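Local coordinates for protein enolase (alpha proteobacterium BAL199, PDB 3UGV) that is probably a magnesium-dependent lyase of the enolase superfamily, related to mandelate racemase and muconate lactonizing enzyme, at residues M145-K159 with D364-G376. Sequence-based numbering, arbitrary orientation.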
loop_
_atom_site.group_PDB
_atom_site.type_symbol
_atom_site.label_atom_id
_atom_site.label_comp_id
_atom_site.label_asym_id
_atom_site.label_seq_id
_atom_site.Cartn_x
_atom_site.Cartn_y
_atom_site.Cartn_z
ATOM N N MET F 145 -36.032 31.579 11.252
ATOM C CA MET F 145 -36.056 30.130 11.036
ATOM C C MET F 145 -35.344 29.402 12.156
ATOM O O MET F 145 -34.336 29.887 12.675
ATOM C CB MET F 145 -35.360 29.776 9.723
ATOM C CG MET F 145 -36.141 30.169 8.475
ATOM S SD MET F 145 -35.205 29.881 6.962
ATOM C CE MET F 145 -36.424 30.371 5.751
ATOM N N PRO F 146 -35.864 28.229 12.538
ATOM C CA PRO F 146 -35.060 27.365 13.410
ATOM C C PRO F 146 -33.736 27.057 12.692
ATOM O O PRO F 146 -33.730 27.054 11.459
ATOM C CB PRO F 146 -35.916 26.099 13.529
ATOM C CG PRO F 146 -37.323 26.516 13.124
ATOM C CD PRO F 146 -37.121 27.587 12.105
ATOM N N LEU F 147 -32.644 26.819 13.425
ATOM C CA LEU F 147 -31.349 26.576 12.779
ATOM C C LEU F 147 -31.400 25.418 11.772
ATOM O O LEU F 147 -30.919 25.548 10.642
ATOM C CB LEU F 147 -30.241 26.337 13.806
ATOM C CG LEU F 147 -28.841 26.162 13.196
ATOM C CD1 LEU F 147 -28.371 27.431 12.498
ATOM C CD2 LEU F 147 -27.819 25.722 14.255
ATOM N N CYS F 148 -31.981 24.287 12.176
ATOM C CA CYS F 148 -32.060 23.141 11.277
ATOM C C CYS F 148 -32.773 23.518 9.979
ATOM O O CYS F 148 -32.474 22.973 8.918
ATOM C CB CYS F 148 -32.773 21.971 11.945
ATOM S SG CYS F 148 -34.422 22.356 12.549
ATOM N N THR F 149 -33.712 24.455 10.070
ATOM C CA THR F 149 -34.436 24.924 8.894
ATOM C C THR F 149 -33.534 25.779 8.001
ATOM O O THR F 149 -33.460 25.570 6.794
ATOM C CB THR F 149 -35.714 25.704 9.283
ATOM O OG1 THR F 149 -36.567 24.855 10.061
ATOM C CG2 THR F 149 -36.471 26.142 8.036
ATOM N N LEU F 150 -32.829 26.729 8.596
ATOM C CA LEU F 150 -31.857 27.505 7.836
ATOM C C LEU F 150 -30.864 26.595 7.106
ATOM O O LEU F 150 -30.407 26.917 6.013
ATOM C CB LEU F 150 -31.103 28.463 8.755
ATOM C CG LEU F 150 -30.025 29.296 8.056
ATOM C CD1 LEU F 150 -30.686 30.452 7.349
ATOM C CD2 LEU F 150 -28.986 29.806 9.044
ATOM N N LEU F 151 -30.543 25.458 7.715
ATOM C CA LEU F 151 -29.567 24.529 7.154
ATOM C C LEU F 151 -30.167 23.553 6.149
ATOM O O LEU F 151 -29.462 22.691 5.614
ATOM C CB LEU F 151 -28.863 23.755 8.267
ATOM C CG LEU F 151 -27.946 24.594 9.150
ATOM C CD1 LEU F 151 -27.343 23.739 10.251
ATOM C CD2 LEU F 151 -26.871 25.283 8.297
ATOM N N GLY F 152 -31.467 23.671 5.894
ATOM C CA GLY F 152 -32.071 22.885 4.832
ATOM C C GLY F 152 -32.927 21.727 5.308
ATOM O O GLY F 152 -33.368 20.902 4.502
ATOM N N GLY F 153 -33.169 21.657 6.614
ATOM C CA GLY F 153 -33.977 20.586 7.155
ATOM C C GLY F 153 -35.198 21.156 7.813
ATOM O O GLY F 153 -35.606 22.267 7.471
ATOM N N THR F 154 -35.770 20.399 8.754
ATOM C CA THR F 154 -36.903 20.849 9.573
ATOM C C THR F 154 -36.829 20.276 10.988
ATOM O O THR F 154 -36.229 19.215 11.209
ATOM C CB THR F 154 -38.255 20.394 9.000
ATOM O OG1 THR F 154 -38.375 18.973 9.153
ATOM C CG2 THR F 154 -38.391 20.774 7.537
ATOM N N PRO F 155 -37.456 20.973 11.952
ATOM C CA PRO F 155 -37.567 20.507 13.340
ATOM C C PRO F 155 -38.214 19.124 13.429
ATOM O O PRO F 155 -39.114 18.803 12.656
ATOM C CB PRO F 155 -38.483 21.554 13.984
ATOM C CG PRO F 155 -38.295 22.775 13.152
ATOM C CD PRO F 155 -38.101 22.282 11.756
ATOM N N GLY F 156 -37.756 18.311 14.373
ATOM C CA GLY F 156 -38.296 16.977 14.538
ATOM C C GLY F 156 -37.543 16.190 15.589
ATOM O O GLY F 156 -36.816 16.759 16.402
ATOM N N SER F 157 -37.710 14.874 15.549
ATOM C CA SER F 157 -37.146 13.973 16.545
ATOM C C SER F 157 -35.743 13.498 16.167
ATOM O O SER F 157 -35.450 13.270 14.996
ATOM C CB SER F 157 -38.064 12.756 16.733
ATOM O OG SER F 157 -39.076 13.035 17.680
ATOM N N VAL F 158 -34.886 13.355 17.175
ATOM C CA VAL F 158 -33.548 12.807 16.986
ATOM C C VAL F 158 -33.291 11.788 18.086
ATOM O O VAL F 158 -33.352 12.128 19.271
ATOM C CB VAL F 158 -32.464 13.882 17.076
ATOM C CG1 VAL F 158 -31.112 13.304 16.620
ATOM C CG2 VAL F 158 -32.840 15.095 16.250
ATOM N N LYS F 159 -33.028 10.543 17.691
ATOM C CA LYS F 159 -32.795 9.464 18.645
ATOM C C LYS F 159 -31.592 9.825 19.495
ATOM O O LYS F 159 -30.575 10.267 18.971
ATOM C CB LYS F 159 -32.552 8.135 17.914
ATOM C CG LYS F 159 -32.693 6.887 18.795
ATOM C CD LYS F 159 -32.439 5.611 18.004
ATOM C CE LYS F 159 -31.078 5.688 17.326
ATOM N NZ LYS F 159 -30.781 4.521 16.444
ATOM N N ASP F 364 -39.902 9.303 24.283
ATOM C CA ASP F 364 -39.447 7.933 24.024
ATOM C C ASP F 364 -37.973 7.870 23.658
ATOM O O ASP F 364 -37.581 7.097 22.786
ATOM C CB ASP F 364 -40.270 7.267 22.921
ATOM C CG ASP F 364 -41.750 7.180 23.258
ATOM O OD1 ASP F 364 -42.102 7.035 24.461
ATOM O OD2 ASP F 364 -42.557 7.255 22.302
ATOM N N GLY F 365 -37.161 8.681 24.326
ATOM C CA GLY F 365 -35.734 8.692 24.071
ATOM C C GLY F 365 -35.289 9.493 22.853
ATOM O O GLY F 365 -34.114 9.471 22.506
ATOM N N ASP F 366 -36.212 10.183 22.189
ATOM C CA ASP F 366 -35.832 11.121 21.134
ATOM C C ASP F 366 -35.876 12.531 21.695
ATOM O O ASP F 366 -36.800 12.874 22.431
ATOM C CB ASP F 366 -36.787 11.044 19.939
ATOM C CG ASP F 366 -36.821 9.664 19.299
ATOM O OD1 ASP F 366 -35.840 8.906 19.460
ATOM O OD2 ASP F 366 -37.834 9.338 18.633
ATOM N N LEU F 367 -34.877 13.341 21.356
ATOM C CA LEU F 367 -34.875 14.760 21.707
ATOM C C LEU F 367 -35.638 15.539 20.631
ATOM O O LEU F 367 -35.345 15.420 19.443
ATOM C CB LEU F 367 -33.441 15.291 21.823
ATOM C CG LEU F 367 -33.284 16.675 22.458
ATOM C CD1 LEU F 367 -33.667 16.610 23.941
ATOM C CD2 LEU F 367 -31.876 17.250 22.287
ATOM N N ILE F 368 -36.624 16.323 21.054
ATOM C CA ILE F 368 -37.496 17.055 20.136
ATOM C C ILE F 368 -36.940 18.440 19.834
ATOM O O ILE F 368 -36.765 19.234 20.745
ATOM C CB ILE F 368 -38.896 17.246 20.747
ATOM C CG1 ILE F 368 -39.555 15.890 21.009
ATOM C CG2 ILE F 368 -39.757 18.100 19.826
ATOM C CD1 ILE F 368 -39.561 14.967 19.791
ATOM N N VAL F 369 -36.643 18.727 18.569
ATOM C CA VAL F 369 -36.177 20.061 18.187
ATOM C C VAL F 369 -37.404 20.945 18.072
ATOM O O VAL F 369 -38.307 20.632 17.300
ATOM C CB VAL F 369 -35.443 20.092 16.819
ATOM C CG1 VAL F 369 -35.079 21.526 16.457
ATOM C CG2 VAL F 369 -34.199 19.220 16.825
ATOM N N PRO F 370 -37.440 22.049 18.836
ATOM C CA PRO F 370 -38.627 22.912 18.913
ATOM C C PRO F 370 -38.711 23.851 17.716
ATOM O O PRO F 370 -37.681 24.247 17.166
ATOM C CB PRO F 370 -38.365 23.732 20.173
ATOM C CG PRO F 370 -36.871 23.893 20.177
ATOM C CD PRO F 370 -36.325 22.571 19.647
ATOM N N ASP F 371 -39.925 24.208 17.319
ATOM C CA ASP F 371 -40.099 25.153 16.231
ATOM C C ASP F 371 -39.913 26.577 16.756
ATOM O O ASP F 371 -40.872 27.341 16.841
ATOM C CB ASP F 371 -41.478 24.986 15.591
ATOM C CG ASP F 371 -41.485 25.341 14.109
ATOM O OD1 ASP F 371 -40.673 26.189 13.676
ATOM O OD2 ASP F 371 -42.312 24.765 13.372
ATOM N N LYS F 372 -38.682 26.917 17.133
ATOM C CA LYS F 372 -38.335 28.280 17.530
ATOM C C LYS F 372 -37.173 28.755 16.667
ATOM O O LYS F 372 -36.446 27.938 16.116
ATOM C CB LYS F 372 -37.984 28.350 19.019
ATOM C CG LYS F 372 -39.089 27.815 19.921
ATOM C CD LYS F 372 -38.899 28.217 21.376
ATOM C CE LYS F 372 -37.908 27.330 22.112
ATOM N NZ LYS F 372 -37.799 27.730 23.550
ATOM N N PRO F 373 -37.009 30.076 16.523
ATOM C CA PRO F 373 -35.967 30.591 15.628
ATOM C C PRO F 373 -34.594 30.297 16.210
ATOM O O PRO F 373 -34.471 30.260 17.432
ATOM C CB PRO F 373 -36.223 32.105 15.616
ATOM C CG PRO F 373 -37.586 32.286 16.210
ATOM C CD PRO F 373 -37.759 31.162 17.173
ATOM N N GLY F 374 -33.590 30.093 15.357
ATOM C CA GLY F 374 -32.248 29.748 15.806
ATOM C C GLY F 374 -32.187 28.466 16.619
ATOM O O GLY F 374 -32.788 27.449 16.256
ATOM N N LEU F 375 -31.451 28.520 17.725
ATOM C CA LEU F 375 -31.327 27.390 18.642
ATOM C C LEU F 375 -32.416 27.433 19.707
ATOM O O LEU F 375 -32.530 26.519 20.523
ATOM C CB LEU F 375 -29.963 27.411 19.327
ATOM C CG LEU F 375 -28.750 27.226 18.410
ATOM C CD1 LEU F 375 -27.479 27.584 19.141
ATOM C CD2 LEU F 375 -28.714 25.797 17.908
ATOM N N GLY F 376 -33.207 28.502 19.692
ATOM C CA GLY F 376 -34.250 28.710 20.683
ATOM C C GLY F 376 -33.763 28.706 22.123
ATOM O O GLY F 376 -34.429 28.173 23.006
#
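A short antiparallel strand pair and a separate single backbone bridge zip the tail of the enolase-superfamily barrel domain onto the linker that leads into it, with Val158 and Leu367 pairing at one end and Pro146 and Gly374 at the other. In the mixed sheet where strand 366-368 lies between 157-162 and 361-363, Val158 and Leu367 form a hydrogen-bonded pair: Leu367 N reaches Val158 O at 2.9 Å, and Val158 N gives a more bent return bond to Leu367 O (142°). Just past the strand, Val369 N meets Gly156 O in a nearly straight N-H...O bond, 174°. Val369 then fills the middle of the contact. With CG1 anti to the backbone N (chi1 176°), that methyl lies 4.0 Å from Cys148 SG and also packs against Pro155 CB, while CG2 turns to Val158; Ala334 and His335 of helix 330-337 cover the same valine. On the sheet face carrying Ser157 and Lys159, Asp366 holds its carboxylate over the neighbouring strand, OD1 sitting 3.2 Å from Lys159 CA. An alanine here, lacking the carboxylate, would probably open a gap beside Lys159 CA and CB and leave that face less negative. At the far end, Gly374 N bonds to Met145 O at 2.8 Å, in a type II' turn spanning Pro373 to Gly376. Gly374 O in turn accepts Leu147 N from above the carbonyl plane, at the start of helix 147-150. Beyond it the two leucine side chains run side by side, Leu147 CD2 resting 3.8 Å from Leu375 CD2.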